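Local structure of carboxypeptidase 1 (Deinococcus radiodurans str. R1, 5GIV) at residues Q11-H16 and G67-A72; W17-D22 and H58-D63. The protein probably acts as a zinc-dependent carboxypeptidase of the M32 family, releasing amino acids one by one from peptide C-termini with broad specificity. All coordinates share one frame; numbering follows the deposited sequence.

How the interactions relate
Interactions 1 and 2 sit side by side, centres about 11 Å apart, and share helix 8-36. In interaction 1 its 11-16 turns meet helix 64-75; in interaction 2 the next turns, 17-22, meet helix 43-62, which directly precedes helix 64-75. Along the chain the order is 11-16, 17-22, 58-63, 67-72, so the pairing of 17-22 with 58-63 falls within the span enclosed by the outer pair. The two contacts touch through a probable hydrogen bond, His16 NE2 to Arg60 O at 3.0 Å, and through Leu70 CD2 packing on Trp17 CZ2 at 3.7 Å. Successive turns of helix 8-36 thus pack on helices 64-75 and 43-62, one helical unit at the N-terminal end, remote from the zinc.

Interaction 1. Residues Q11-H16 and G67-A72; sequences QQLTEH and GKLLDA
The carboxamide of Gln12 is the flat group that reaches Leu69, and it does so with its oxygen end: OE1 lies 3.8 Å from Leu69 CD2, and that methyl sits well off the amide plane, displaced toward the oxygen. The same methyl presses closer to the base of the side chain, with Gln12 CB 3.4 Å from Leu69 CD2. The two side chains cross at about a right angle, so the glutamine runs over the end of the leucine and not alongside it. Leu69 presents CD2 because its chi2 of 69° turns CD1 aside and leaves CD2 trans to CA, the farthest-reaching branch.

Deeper in the contact only apolar side chains meet. Leu13 works through one branch: its CD2 is 3.8 Å from Leu69 CB and 3.6 Å from Leu70 CD2, which places this methyl between the two leucines of the opposing helix. Leu13 and Leu69 run alongside one another, pointing opposite ways, whereas Leu70 offers a methyl to a methyl. No hydrogen bond joins the segments, and the buried surface is modest, 206 Å² summed over both sides.

The backbone geometry is consistent with this. Leu13 CA and Leu69 CA are the nearest pair, 6.8 Å apart, and the segment axes approach to 10.1 Å with a signed crossing angle of -130°, an inclined antiparallel packing of helices.

The burial grades from solvent to interior: Gln12 is exposed, Leu69 partly so, Leu13 and Leu70 buried. Leu13 also touches Tyr66 and Ala73 of helix 64-75, and the His16 ring stacks on Tyr66. Leu70 meets Ala90 and Phe94 of helix 81-99, and Trp17 brings helix 8-36 onto that same helix, so the three helices pack against one another.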
ATOM      1  N   GLN A  11      27.306  -3.753 -16.514  1.00 60.23           N
ATOM      2  CA  GLN A  11      25.999  -4.381 -16.338  1.00 60.24           C
ATOM      3  C   GLN A  11      25.741  -4.690 -14.869  1.00 60.30           C
ATOM      4  O   GLN A  11      24.618  -4.532 -14.376  1.00 60.28           O
ATOM      5  CB  GLN A  11      25.904  -5.650 -17.190  1.00 60.31           C
ATOM      6  CG  GLN A  11      25.001  -6.744 -16.623  1.00 60.39           C
ATOM      7  CD  GLN A  11      23.514  -6.447 -16.777  1.00 60.33           C
ATOM      8  OE1 GLN A  11      23.097  -5.788 -17.733  1.00 60.24           O
ATOM      9  NE2 GLN A  11      22.705  -6.938 -15.831  1.00 60.39           N
ATOM     10  N   GLN A  12      26.777  -5.127 -14.153  1.00 45.08           N
ATOM     11  CA  GLN A  12      26.634  -5.405 -12.730  1.00 45.15           C
ATOM     12  C   GLN A  12      26.326  -4.134 -11.947  1.00 45.05           C
ATOM     13  O   GLN A  12      25.501  -4.149 -11.028  1.00 45.06           O
ATOM     14  CB  GLN A  12      27.909  -6.060 -12.204  1.00 45.29           C
ATOM     15  CG  GLN A  12      28.067  -7.511 -12.599  1.00 45.42           C
ATOM     16  CD  GLN A  12      29.447  -8.047 -12.282  1.00 45.56           C
ATOM     17  OE1 GLN A  12      29.899  -8.004 -11.134  1.00 45.65           O
ATOM     18  NE2 GLN A  12      30.132  -8.545 -13.303  1.00 45.60           N
ATOM     19  N   LEU A  13      26.974  -3.021 -12.303  1.00 38.11           N
ATOM     20  CA  LEU A  13      26.694  -1.754 -11.633  1.00 38.03           C
ATOM     21  C   LEU A  13      25.243  -1.337 -11.824  1.00 37.95           C
ATOM     22  O   LEU A  13      24.557  -0.982 -10.859  1.00 37.95           O
ATOM     23  CB  LEU A  13      27.630  -0.666 -12.158  1.00 37.98           C
ATOM     24  CG  LEU A  13      28.999  -0.559 -11.496  1.00 38.04           C
ATOM     25  CD1 LEU A  13      29.870   0.441 -12.238  1.00 38.00           C
ATOM     26  CD2 LEU A  13      28.828  -0.152 -10.040  1.00 38.06           C
ATOM     27  N   THR A  14      24.751  -1.385 -13.065  1.00 36.06           N
ATOM     28  CA  THR A  14      23.368  -0.989 -13.311  1.00 35.98           C
ATOM     29  C   THR A  14      22.397  -1.910 -12.585  1.00 36.03           C
ATOM     30  O   THR A  14      21.354  -1.459 -12.090  1.00 36.00           O
ATOM     31  CB  THR A  14      23.079  -0.961 -14.814  1.00 35.92           C
ATOM     32  OG1 THR A  14      23.473  -2.205 -15.400  1.00 35.99           O
ATOM     33  CG2 THR A  14      23.863   0.159 -15.477  1.00 35.87           C
ATOM     34  N   GLU A  15      22.715  -3.206 -12.508  1.00 31.99           N
ATOM     35  CA  GLU A  15      21.832  -4.131 -11.804  1.00 32.05           C
ATOM     36  C   GLU A  15      21.840  -3.855 -10.304  1.00 32.08           C
ATOM     37  O   GLU A  15      20.794  -3.926  -9.644  1.00 32.08           O
ATOM     38  CB  GLU A  15      22.251  -5.577 -12.086  1.00 32.15           C
ATOM     39  N   HIS A  16      23.009  -3.521  -9.754  1.00 40.07           N
ATOM     40  CA  HIS A  16      23.092  -3.184  -8.339  1.00 40.11           C
ATOM     41  C   HIS A  16      22.421  -1.852  -8.060  1.00 39.99           C
ATOM     42  O   HIS A  16      21.747  -1.692  -7.036  1.00 40.01           O
ATOM     43  CB  HIS A  16      24.552  -3.163  -7.893  1.00 40.19           C
ATOM     44  CG  HIS A  16      24.733  -3.206  -6.407  1.00 40.29           C
ATOM     45  ND1 HIS A  16      24.747  -4.386  -5.692  1.00 40.43           N
ATOM     46  CD2 HIS A  16      24.943  -2.218  -5.506  1.00 40.29           C
ATOM     47  CE1 HIS A  16      24.936  -4.120  -4.412  1.00 40.47           C
ATOM     48  NE2 HIS A  16      25.070  -2.812  -4.273  1.00 40.39           N
ATOM     49  N   GLY A  67      31.481  -1.700  -3.945  1.00 39.36           N
ATOM     50  CA  GLY A  67      32.479  -0.646  -3.894  1.00 39.35           C
ATOM     51  C   GLY A  67      33.617  -0.896  -4.862  1.00 39.39           C
ATOM     52  O   GLY A  67      34.134   0.036  -5.484  1.00 39.33           O
ATOM     53  N   LYS A  68      34.012  -2.162  -5.011  1.00 46.57           N
ATOM     54  CA  LYS A  68      35.096  -2.490  -5.927  1.00 46.61           C
ATOM     55  C   LYS A  68      34.699  -2.209  -7.367  1.00 46.48           C
ATOM     56  O   LYS A  68      35.499  -1.676  -8.143  1.00 46.45           O
ATOM     57  CB  LYS A  68      35.511  -3.958  -5.739  1.00 46.77           C
ATOM     58  N   LEU A  69      33.461  -2.547  -7.740  1.00 43.09           N
ATOM     59  CA  LEU A  69      32.986  -2.211  -9.073  1.00 42.99           C
ATOM     60  C   LEU A  69      33.057  -0.712  -9.324  1.00 42.88           C
ATOM     61  O   LEU A  69      33.539  -0.273 -10.383  1.00 42.83           O
ATOM     62  CB  LEU A  69      31.544  -2.706  -9.255  1.00 42.94           C
ATOM     63  CG  LEU A  69      31.279  -4.207  -9.447  1.00 43.05           C
ATOM     64  CD1 LEU A  69      31.558  -5.032  -8.193  1.00 43.20           C
ATOM     65  CD2 LEU A  69      29.841  -4.427  -9.904  1.00 42.98           C
ATOM     66  N   LEU A  70      32.669   0.097  -8.330  1.00 35.29           N
ATOM     67  CA  LEU A  70      32.719   1.542  -8.513  1.00 35.20           C
ATOM     68  C   LEU A  70      34.149   2.032  -8.698  1.00 35.25           C
ATOM     69  O   LEU A  70      34.407   2.924  -9.515  1.00 35.19           O
ATOM     70  CB  LEU A  70      32.062   2.248  -7.310  1.00 35.16           C
ATOM     71  CG  LEU A  70      30.534   2.155  -7.132  1.00 35.07           C
ATOM     72  CD1 LEU A  70      30.113   2.768  -5.808  1.00 35.06           C
ATOM     73  CD2 LEU A  70      29.774   2.793  -8.286  1.00 34.95           C
ATOM     74  N   ASP A  71      35.092   1.468  -7.937  1.00 43.90           N
ATOM     75  CA  ASP A  71      36.492   1.856  -8.096  1.00 43.95           C
ATOM     76  C   ASP A  71      36.989   1.544  -9.502  1.00 43.94           C
ATOM     77  O   ASP A  71      37.641   2.374 -10.145  1.00 43.91           O
ATOM     78  CB  ASP A  71      37.350   1.155  -7.045  1.00 44.09           C
ATOM     79  CG  ASP A  71      37.062   1.642  -5.634  1.00 44.11           C
ATOM     80  OD1 ASP A  71      36.409   2.693  -5.474  1.00 44.02           O
ATOM     81  OD2 ASP A  71      37.491   0.964  -4.680  1.00 44.23           O
ATOM     82  N   ALA A  72      36.684   0.345 -10.000  1.00 45.39           N
ATOM     83  CA  ALA A  72      37.072   0.004 -11.363  1.00 45.39           C
ATOM     84  C   ALA A  72      36.469   0.989 -12.355  1.00 45.27           C
ATOM     85  O   ALA A  72      37.184   1.597 -13.161  1.00 45.26           O
ATOM     86  CB  ALA A  72      36.642  -1.426 -11.697  1.00 45.43           C
TER

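Interaction 2. Residues W17-D22 and H58-D63; sequences WQELAD and HARATD
Leu20, Arg60 and Glu19 carry this contact between helices 8-36 and 43-62, burying 52, 51 and 44 Å² in turn. Leu20 uses a single methyl: its CD2 lies 3.6 Å from Arg60 CB and 3.7 Å from Ala61 N, so it rests on the helix surface at the root of the arginine. From there Arg60 bends at chi2 and chi3 toward Glu19, whose extended chain starts with CG trans to the backbone N (chi1 -171°). Arg60 NH2 donates to Glu19 OE1 at 2.9 Å, meeting that oxygen nearly along its C-O axis, with an N-H...O angle of 147°. OE1 lies at the guanidinium edge, somewhat tilted from its plane, and the two planes stand 61° apart; the one bond found runs from NH2 to OE1. Were Arg60 replaced by an alanine, the Glu19 carboxylate would probably lose its charged mate and turn more freely, and the packing of Leu56 of the second subunit on the arginine would probably go. Leu20 thus packs at the root of Arg60 while a salt bridge joins the side-chain ends; all four touching residues are partly exposed, and Leu52 and Leu56 of the second subunit may partly shield the ion pair from solvent.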
ATOM      1  N   TRP A  17      22.605  -0.880  -8.959  1.00 30.08           N
ATOM      2  CA  TRP A  17      21.928   0.401  -8.810  1.00 29.99           C
ATOM      3  C   TRP A  17      20.419   0.229  -8.844  1.00 29.97           C
ATOM      4  O   TRP A  17      19.701   0.835  -8.038  1.00 29.95           O
ATOM      5  CB  TRP A  17      22.393   1.372  -9.894  1.00 29.93           C
ATOM      6  CG  TRP A  17      23.776   1.915  -9.655  1.00 29.95           C
ATOM      7  CD1 TRP A  17      24.430   2.009  -8.457  1.00 30.00           C
ATOM      8  CD2 TRP A  17      24.677   2.427 -10.642  1.00 29.94           C
ATOM      9  NE1 TRP A  17      25.682   2.552  -8.640  1.00 30.01           N
ATOM     10  CE2 TRP A  17      25.855   2.818  -9.974  1.00 29.98           C
ATOM     11  CE3 TRP A  17      24.606   2.589 -12.029  1.00 29.89           C
ATOM     12  CZ2 TRP A  17      26.948   3.365 -10.645  1.00 29.98           C
ATOM     13  CZ3 TRP A  17      25.702   3.130 -12.694  1.00 29.89           C
ATOM     14  CH2 TRP A  17      26.849   3.515 -12.002  1.00 29.93           C
ATOM     15  N   GLN A  18      19.910  -0.581  -9.774  1.00 30.43           N
ATOM     16  CA  GLN A  18      18.471  -0.818  -9.820  1.00 30.43           C
ATOM     17  C   GLN A  18      17.995  -1.525  -8.556  1.00 30.49           C
ATOM     18  O   GLN A  18      16.897  -1.253  -8.056  1.00 30.47           O
ATOM     19  CB  GLN A  18      18.107  -1.631 -11.061  1.00 30.43           C
ATOM     20  CG  GLN A  18      16.604  -1.835 -11.262  1.00 30.43           C
ATOM     21  CD  GLN A  18      15.865  -0.541 -11.580  1.00 30.35           C
ATOM     22  OE1 GLN A  18      15.112  -0.010 -10.753  1.00 30.34           O
ATOM     23  NE2 GLN A  18      16.058  -0.042 -12.797  1.00 30.30           N
ATOM     24  N   GLU A  19      18.820  -2.421  -8.013  1.00 29.56           N
ATOM     25  CA  GLU A  19      18.456  -3.103  -6.776  1.00 29.66           C
ATOM     26  C   GLU A  19      18.382  -2.112  -5.621  1.00 29.61           C
ATOM     27  O   GLU A  19      17.504  -2.220  -4.755  1.00 29.62           O
ATOM     28  CB  GLU A  19      19.454  -4.234  -6.490  1.00 29.79           C
ATOM     29  CG  GLU A  19      19.057  -5.157  -5.326  1.00 29.93           C
ATOM     30  CD  GLU A  19      20.008  -6.332  -5.131  1.00 30.09           C
ATOM     31  OE1 GLU A  19      20.196  -6.765  -3.972  1.00 30.19           O
ATOM     32  OE2 GLU A  19      20.572  -6.830  -6.129  1.00 30.12           O
ATOM     33  N   LEU A  20      19.297  -1.135  -5.593  1.00 24.69           N
ATOM     34  CA  LEU A  20      19.219  -0.088  -4.577  1.00 24.66           C
ATOM     35  C   LEU A  20      17.947   0.732  -4.726  1.00 24.59           C
ATOM     36  O   LEU A  20      17.282   1.045  -3.734  1.00 24.61           O
ATOM     37  CB  LEU A  20      20.451   0.817  -4.639  1.00 24.63           C
ATOM     38  CG  LEU A  20      21.769   0.145  -4.230  1.00 24.72           C
ATOM     39  CD1 LEU A  20      22.948   1.100  -4.357  1.00 24.70           C
ATOM     40  CD2 LEU A  20      21.670  -0.408  -2.807  1.00 24.80           C
ATOM     41  N   ALA A  21      17.603   1.106  -5.959  1.00 23.70           N
ATOM     42  CA  ALA A  21      16.362   1.840  -6.185  1.00 23.65           C
ATOM     43  C   ALA A  21      15.146   1.010  -5.786  1.00 23.70           C
ATOM     44  O   ALA A  21      14.181   1.539  -5.216  1.00 23.69           O
ATOM     45  CB  ALA A  21      16.269   2.270  -7.649  1.00 23.57           C
ATOM     46  N   ASP A  22      15.174  -0.296  -6.071  1.00 27.30           N
ATOM     47  CA  ASP A  22      14.021  -1.141  -5.757  1.00 27.35           C
ATOM     48  C   ASP A  22      13.832  -1.290  -4.248  1.00 27.41           C
ATOM     49  O   ASP A  22      12.702  -1.202  -3.747  1.00 27.41           O
ATOM     50  CB  ASP A  22      14.158  -2.501  -6.447  1.00 27.42           C
ATOM     51  CG  ASP A  22      14.052  -2.397  -7.965  1.00 27.37           C
ATOM     52  OD1 ASP A  22      13.574  -1.351  -8.459  1.00 27.31           O
ATOM     53  OD2 ASP A  22      14.422  -3.363  -8.669  1.00 27.41           O
ATOM     54  N   HIS A  58      20.846  -1.187   3.611  1.00 32.53           N
ATOM     55  CA  HIS A  58      22.112  -0.622   4.062  1.00 32.55           C
ATOM     56  C   HIS A  58      23.274  -1.529   3.687  1.00 32.64           C
ATOM     57  O   HIS A  58      24.324  -1.056   3.235  1.00 32.63           O
ATOM     58  CB  HIS A  58      22.077  -0.403   5.574  1.00 32.61           C
ATOM     59  CG  HIS A  58      23.348   0.157   6.130  1.00 32.65           C
ATOM     60  ND1 HIS A  58      23.652   1.500   6.090  1.00 32.57           N
ATOM     61  CD2 HIS A  58      24.405  -0.449   6.719  1.00 32.76           C
ATOM     62  CE1 HIS A  58      24.828   1.702   6.656  1.00 32.63           C
ATOM     63  NE2 HIS A  58      25.308   0.533   7.041  1.00 32.75           N
ATOM     64  N   ALA A  59      23.095  -2.840   3.841  1.00 28.37           N
ATOM     65  CA  ALA A  59      24.134  -3.781   3.439  1.00 28.47           C
ATOM     66  C   ALA A  59      24.433  -3.662   1.947  1.00 28.40           C
ATOM     67  O   ALA A  59      25.595  -3.573   1.538  1.00 28.43           O
ATOM     68  CB  ALA A  59      23.714  -5.206   3.797  1.00 28.59           C
ATOM     69  N   ARG A  60      23.389  -3.661   1.115  1.00 47.92           N
ATOM     70  CA  ARG A  60      23.608  -3.485  -0.316  1.00 47.86           C
ATOM     71  C   ARG A  60      24.376  -2.200  -0.591  1.00 47.78           C
ATOM     72  O   ARG A  60      25.336  -2.196  -1.369  1.00 47.78           O
ATOM     73  CB  ARG A  60      22.274  -3.479  -1.059  1.00 47.80           C
ATOM     74  CG  ARG A  60      21.276  -4.497  -0.549  1.00 47.90           C
ATOM     75  CD  ARG A  60      21.568  -5.902  -1.039  1.00 48.04           C
ATOM     76  NE  ARG A  60      21.136  -6.898  -0.054  1.00 48.20           N
ATOM     77  CZ  ARG A  60      20.678  -8.112  -0.354  1.00 48.30           C
ATOM     78  NH1 ARG A  60      20.322  -8.940   0.620  1.00 48.43           N
ATOM     79  NH2 ARG A  60      20.563  -8.494  -1.624  1.00 48.30           N
ATOM     80  N   ALA A  61      23.980  -1.102   0.057  1.00 34.16           N
ATOM     81  CA  ALA A  61      24.602   0.188  -0.218  1.00 34.10           C
ATOM     82  C   ALA A  61      26.065   0.230   0.202  1.00 34.17           C
ATOM     83  O   ALA A  61      26.821   1.055  -0.318  1.00 34.13           O
ATOM     84  CB  ALA A  61      23.821   1.309   0.470  1.00 34.03           C
ATOM     85  N   THR A  62      26.485  -0.641   1.117  1.00 31.00           N
ATOM     86  CA  THR A  62      27.863  -0.655   1.589  1.00 31.09           C
ATOM     87  C   THR A  62      28.609  -1.919   1.187  1.00 31.22           C
ATOM     88  O   THR A  62      29.710  -2.164   1.697  1.00 31.34           O
ATOM     89  CB  THR A  62      27.907  -0.499   3.109  1.00 31.15           C
ATOM     90  OG1 THR A  62      27.193  -1.583   3.710  1.00 31.22           O
ATOM     91  CG2 THR A  62      27.277   0.818   3.538  1.00 31.05           C
ATOM     92  N   ASP A  63      28.058  -2.715   0.270  1.00 40.11           N
ATOM     93  CA  ASP A  63      28.698  -3.969  -0.092  1.00 40.25           C
ATOM     94  C   ASP A  63      30.086  -3.701  -0.656  1.00 40.28           C
ATOM     95  O   ASP A  63      30.255  -2.869  -1.552  1.00 40.18           O
ATOM     96  CB  ASP A  63      27.848  -4.715  -1.115  1.00 40.23           C
ATOM     97  CG  ASP A  63      28.484  -6.012  -1.556  1.00 40.37           C
ATOM     98  OD1 ASP A  63      28.316  -7.026  -0.846  1.00 40.52           O
ATOM     99  OD2 ASP A  63      29.178  -6.012  -2.596  1.00 40.37           O
TER